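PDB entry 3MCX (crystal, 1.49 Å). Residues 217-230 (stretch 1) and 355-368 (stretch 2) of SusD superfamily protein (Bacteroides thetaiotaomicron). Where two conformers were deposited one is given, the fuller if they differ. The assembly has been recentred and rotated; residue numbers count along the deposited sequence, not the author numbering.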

# COMPACT_ATOMS: atom_id res chain seq x y z
N GLU A 217 4.31 -16.98 4.72
CA GLU A 217 5.71 -17.42 4.93
C GLU A 217 6.24 -16.70 6.17
O GLU A 217 7.06 -15.74 6.08
CB GLU A 217 6.59 -17.13 3.72
CG GLU A 217 6.28 -18.05 2.53
CD GLU A 217 6.86 -19.43 2.66
OE1 GLU A 217 7.64 -19.74 3.61
OE2 GLU A 217 6.52 -20.24 1.77
N TYR A 218 5.75 -17.14 7.32
CA TYR A 218 5.95 -16.36 8.55
C TYR A 218 7.40 -16.27 8.99
O TYR A 218 7.84 -15.18 9.38
CB TYR A 218 5.05 -16.86 9.69
CG TYR A 218 3.58 -16.88 9.30
CD1 TYR A 218 2.93 -15.71 8.97
CD2 TYR A 218 2.88 -18.08 9.26
CE1 TYR A 218 1.56 -15.74 8.59
CE2 TYR A 218 1.55 -18.12 8.89
CZ TYR A 218 0.91 -16.98 8.56
OH TYR A 218 -0.43 -17.02 8.18
N GLN A 219 8.15 -17.38 8.97
CA GLN A 219 9.56 -17.30 9.34
C GLN A 219 10.33 -16.34 8.39
O GLN A 219 11.15 -15.55 8.86
CB GLN A 219 10.21 -18.67 9.32
CG GLN A 219 11.64 -18.66 9.83
CD GLN A 219 11.75 -18.21 11.28
OE1 GLN A 219 11.07 -18.74 12.16
NE2 GLN A 219 12.61 -17.23 11.54
N LYS A 220 10.12 -16.44 7.07
CA LYS A 220 10.81 -15.53 6.13
C LYS A 220 10.41 -14.08 6.37
O LYS A 220 11.25 -13.18 6.27
CB LYS A 220 10.53 -15.93 4.68
CG LYS A 220 11.07 -17.30 4.33
CD LYS A 220 10.54 -17.78 3.01
CE LYS A 220 11.26 -19.02 2.60
NZ LYS A 220 12.73 -18.78 2.48
N ALA A 221 9.12 -13.84 6.64
CA ALA A 221 8.67 -12.50 6.97
C ALA A 221 9.37 -11.99 8.21
O ALA A 221 9.79 -10.80 8.27
CB ALA A 221 7.13 -12.46 7.14
N TYR A 222 9.45 -12.84 9.22
CA TYR A 222 10.09 -12.49 10.48
C TYR A 222 11.57 -12.17 10.29
O TYR A 222 12.08 -11.20 10.88
CB TYR A 222 9.93 -13.61 11.53
CG TYR A 222 10.19 -13.18 12.96
CD1 TYR A 222 9.20 -12.52 13.69
CD2 TYR A 222 11.40 -13.42 13.57
CE1 TYR A 222 9.42 -12.11 14.98
CE2 TYR A 222 11.63 -13.03 14.89
CZ TYR A 222 10.63 -12.35 15.57
OH TYR A 222 10.83 -11.94 16.87
N ASP A 223 12.26 -13.00 9.53
CA ASP A 223 13.67 -12.76 9.26
C ASP A 223 13.90 -11.42 8.56
O ASP A 223 14.79 -10.65 8.96
CB ASP A 223 14.30 -13.94 8.50
CG ASP A 223 14.39 -15.21 9.36
OD1 ASP A 223 14.34 -15.12 10.59
OD2 ASP A 223 14.44 -16.29 8.77
N ALA A 224 13.10 -11.11 7.54
CA ALA A 224 13.25 -9.85 6.82
C ALA A 224 12.95 -8.67 7.72
O ALA A 224 13.70 -7.68 7.73
CB ALA A 224 12.38 -9.81 5.57
N ALA A 225 11.83 -8.74 8.46
CA ALA A 225 11.42 -7.62 9.32
C ALA A 225 12.46 -7.40 10.41
O ALA A 225 12.85 -6.28 10.67
CB ALA A 225 10.02 -7.86 9.92
N THR A 226 12.92 -8.47 11.05
CA THR A 226 13.90 -8.30 12.15
C THR A 226 15.27 -7.86 11.67
O THR A 226 16.01 -7.22 12.41
CB THR A 226 14.00 -9.54 13.09
OG1 THR A 226 14.33 -10.71 12.34
CG2 THR A 226 12.70 -9.75 13.87
N ASP A 227 15.64 -8.20 10.43
CA ASP A 227 16.85 -7.63 9.86
C ASP A 227 16.75 -6.10 9.90
O ASP A 227 17.65 -5.45 10.43
CB ASP A 227 17.04 -8.13 8.43
CG ASP A 227 18.36 -7.72 7.79
OD1 ASP A 227 19.29 -7.24 8.46
OD2 ASP A 227 18.46 -7.91 6.57
N VAL A 228 15.63 -5.55 9.43
CA VAL A 228 15.45 -4.09 9.46
C VAL A 228 15.48 -3.55 10.89
O VAL A 228 16.17 -2.58 11.20
CB VAL A 228 14.16 -3.67 8.75
CG1 VAL A 228 13.98 -2.12 8.85
CG2 VAL A 228 14.17 -4.17 7.28
N ILE A 229 14.71 -4.18 11.78
CA ILE A 229 14.56 -3.72 13.16
C ILE A 229 15.88 -3.73 13.89
O ILE A 229 16.25 -2.74 14.54
CB ILE A 229 13.55 -4.60 13.89
CG1 ILE A 229 12.14 -4.39 13.34
CG2 ILE A 229 13.56 -4.31 15.45
CD1 ILE A 229 11.15 -5.49 13.76
N LYS A 230 16.62 -4.84 13.78
CA LYS A 230 17.84 -5.05 14.57
C LYS A 230 19.09 -4.41 13.97
O LYS A 230 19.99 -4.03 14.71
CB LYS A 230 18.12 -6.56 14.74
CG LYS A 230 17.13 -7.30 15.64
CD LYS A 230 17.20 -8.81 15.43
CE LYS A 230 16.28 -9.59 16.36
NZ LYS A 230 16.51 -9.30 17.81
N ARG A 355 6.98 2.16 6.02
CA ARG A 355 7.66 2.76 7.15
C ARG A 355 7.84 1.77 8.32
O ARG A 355 7.26 0.68 8.35
CB ARG A 355 6.96 4.03 7.61
CG ARG A 355 5.60 3.85 8.17
CD ARG A 355 5.00 5.20 8.56
NE ARG A 355 3.60 5.09 8.98
CZ ARG A 355 3.14 4.91 10.23
NH1 ARG A 355 3.93 4.97 11.29
NH2 ARG A 355 1.85 4.75 10.41
N LEU A 356 8.68 2.18 9.25
CA LEU A 356 9.15 1.28 10.28
C LEU A 356 8.02 0.68 11.12
O LEU A 356 8.12 -0.46 11.54
CB LEU A 356 10.18 2.00 11.14
CG LEU A 356 11.07 1.17 12.05
CD1 LEU A 356 11.87 0.11 11.25
CD2 LEU A 356 11.99 2.05 12.91
N SER A 357 6.97 1.45 11.44
CA SER A 357 5.89 0.87 12.27
C SER A 357 5.30 -0.39 11.62
O SER A 357 4.98 -1.37 12.33
CB SER A 357 4.74 1.86 12.53
OG SER A 357 5.08 2.85 13.48
N GLU A 358 5.18 -0.40 10.29
CA GLU A 358 4.62 -1.57 9.61
C GLU A 358 5.55 -2.76 9.81
O GLU A 358 5.10 -3.89 9.97
CB GLU A 358 4.37 -1.35 8.12
CG GLU A 358 3.86 -2.59 7.43
CD GLU A 358 3.71 -2.47 5.94
OE1 GLU A 358 3.63 -1.34 5.45
OE2 GLU A 358 3.70 -3.51 5.25
N VAL A 359 6.85 -2.48 9.76
CA VAL A 359 7.86 -3.54 9.88
C VAL A 359 7.77 -4.19 11.27
O VAL A 359 7.81 -5.41 11.39
CB VAL A 359 9.29 -3.01 9.59
CG1 VAL A 359 10.31 -4.10 9.83
CG2 VAL A 359 9.39 -2.47 8.15
N TYR A 360 7.65 -3.39 12.32
CA TYR A 360 7.46 -3.92 13.67
C TYR A 360 6.18 -4.76 13.76
O TYR A 360 6.18 -5.82 14.38
CB TYR A 360 7.45 -2.79 14.72
CG TYR A 360 8.80 -2.31 15.20
CD1 TYR A 360 9.66 -1.58 14.38
CD2 TYR A 360 9.22 -2.61 16.48
CE1 TYR A 360 10.89 -1.16 14.84
CE2 TYR A 360 10.45 -2.19 16.97
CZ TYR A 360 11.30 -1.49 16.13
OH TYR A 360 12.54 -1.10 16.65
N LEU A 361 5.10 -4.27 13.17
CA LEU A 361 3.81 -4.97 13.19
C LEU A 361 3.87 -6.29 12.39
O LEU A 361 3.33 -7.30 12.83
CB LEU A 361 2.67 -4.03 12.74
CG LEU A 361 2.36 -2.92 13.75
CD1 LEU A 361 1.64 -1.77 13.05
CD2 LEU A 361 1.62 -3.48 15.02
N ASN A 362 4.57 -6.26 11.27
CA ASN A 362 4.82 -7.47 10.46
C ASN A 362 5.57 -8.49 11.27
O ASN A 362 5.24 -9.67 11.25
CB ASN A 362 5.62 -7.14 9.19
CG ASN A 362 4.81 -6.39 8.14
OD1 ASN A 362 3.60 -6.22 8.27
ND2 ASN A 362 5.51 -5.93 7.07
N ALA A 363 6.61 -8.06 11.99
CA ALA A 363 7.33 -8.98 12.87
C ALA A 363 6.43 -9.56 13.97
O ALA A 363 6.50 -10.75 14.28
CB ALA A 363 8.59 -8.29 13.49
N ALA A 364 5.62 -8.71 14.60
CA ALA A 364 4.76 -9.18 15.67
C ALA A 364 3.79 -10.25 15.16
O ALA A 364 3.65 -11.29 15.80
CB ALA A 364 4.01 -8.02 16.30
N GLU A 365 3.17 -9.98 14.02
CA GLU A 365 2.18 -10.89 13.43
C GLU A 365 2.88 -12.20 12.96
O GLU A 365 2.41 -13.29 13.26
CB GLU A 365 1.43 -10.23 12.28
CG GLU A 365 0.31 -11.07 11.69
CD GLU A 365 -0.44 -10.38 10.58
OE1 GLU A 365 -0.30 -9.13 10.40
OE2 GLU A 365 -1.17 -11.10 9.85
N ALA A 366 4.02 -12.07 12.28
CA ALA A 366 4.74 -13.24 11.80
C ALA A 366 5.20 -14.11 12.97
O ALA A 366 5.13 -15.34 12.89
CB ALA A 366 5.92 -12.84 10.93
N GLY A 367 5.63 -13.49 14.06
CA GLY A 367 6.08 -14.23 15.23
C GLY A 367 4.95 -15.03 15.88
O GLY A 367 5.07 -16.21 16.18
N LEU A 368 3.83 -14.35 16.12
CA LEU A 368 2.69 -14.99 16.72
C LEU A 368 2.20 -16.15 15.86
O LEU A 368 1.96 -17.22 16.36
CB LEU A 368 1.56 -14.00 16.97
CG LEU A 368 0.37 -14.57 17.75
CD1 LEU A 368 0.76 -15.02 19.14
CD2 LEU A 368 -0.72 -13.53 17.83
O HOH W 1 14.42 -0.57 14.77

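The two helices approach so closely at one end that a methyl group rests on backbone: CB of Ala 366 lies 3.4 Å from the carbonyl O of Tyr 218, and the CA atoms of these two residues are 4.7 Å apart. The residues meeting here include two small ones: Ala 366 on the second helix and Ala 221 on the first. Helix 218-230 and helix 356-368 run roughly antiparallel, with 147° between their N-to-C directions and a closest axial approach of 8.3 Å. In register, the nearest CA atoms pair Tyr 218 with Ala 366, Tyr 222 with Ala 363, and Ala 225 with Val 359, the CA-CA distance widening to 5.1 Å for Tyr 222 and Ala 363 and 5.4 Å for Ala 225 and Val 359. No direct hydrogen bond links the stretches; the contact buries 566 Å², both sides summed, and is mainly apolar.

Ala 366 points toward the first helix and meets three residues on it. Its CB is 4.0 Å from CB of Ala 221, 4.1 Å from CB of Tyr 222 and 4.3 Å from CB of Tyr 218. The Tyr 222 side chain leaves its helix sideways, with chi1 in the t well, and its ring reaches across to the second helix. CD1 of Tyr 222 comes within 3.3 Å of the carbonyl O of Ala 363, which lies at the ring edge near its plane; that oxygen also accepts the helical hydrogen bond from N of Gly 367 at 2.9 Å. The same CD1 of Tyr 222 is 3.7 Å from N of Gly 367. Glycine leaves room for the ring: an ideally placed CB on Gly 367 would fall 3.2 Å from CE1 of Tyr 222, a tight fit. The Tyr 222 hydroxyl is hydrogen-bonded elsewhere in the structure.

In the middle, Ala 363 is a knob in a hole formed by Tyr 222, Ala 225, Thr 226 and Ile 229. Its CB lies 3.9 Å from CB of Ala 225 and 3.8 Å from CD1 of Ile 229. Thr 226 contributes its methyl, CG2, 4.4 Å from CB of Ala 363, while its OG1 donates to the carbonyl O of Tyr 222 at 2.7 Å, satisfying the polar group within its own helix.

Further along, branched side chains take over. CG1 of Val 359 packs 3.8 Å from CB of Ala 225, and it lies 4.0 Å from both CB of Val 228 and CG1 of Ile 229. Val 228 also reaches Leu 356, CG1 to CD1 at 3.9 Å. Ile 229 lies over one face of the Tyr 360 ring in a CH-pi contact, its CG1 4.0 Å from the ring centroid and 21° off the normal. Water 1 adds a polar bridge between the same two residues: it donates to the carbonyl O of Ile 229 at 2.8 Å and hydrogen-bonds with OH of Tyr 360 at 2.7 Å.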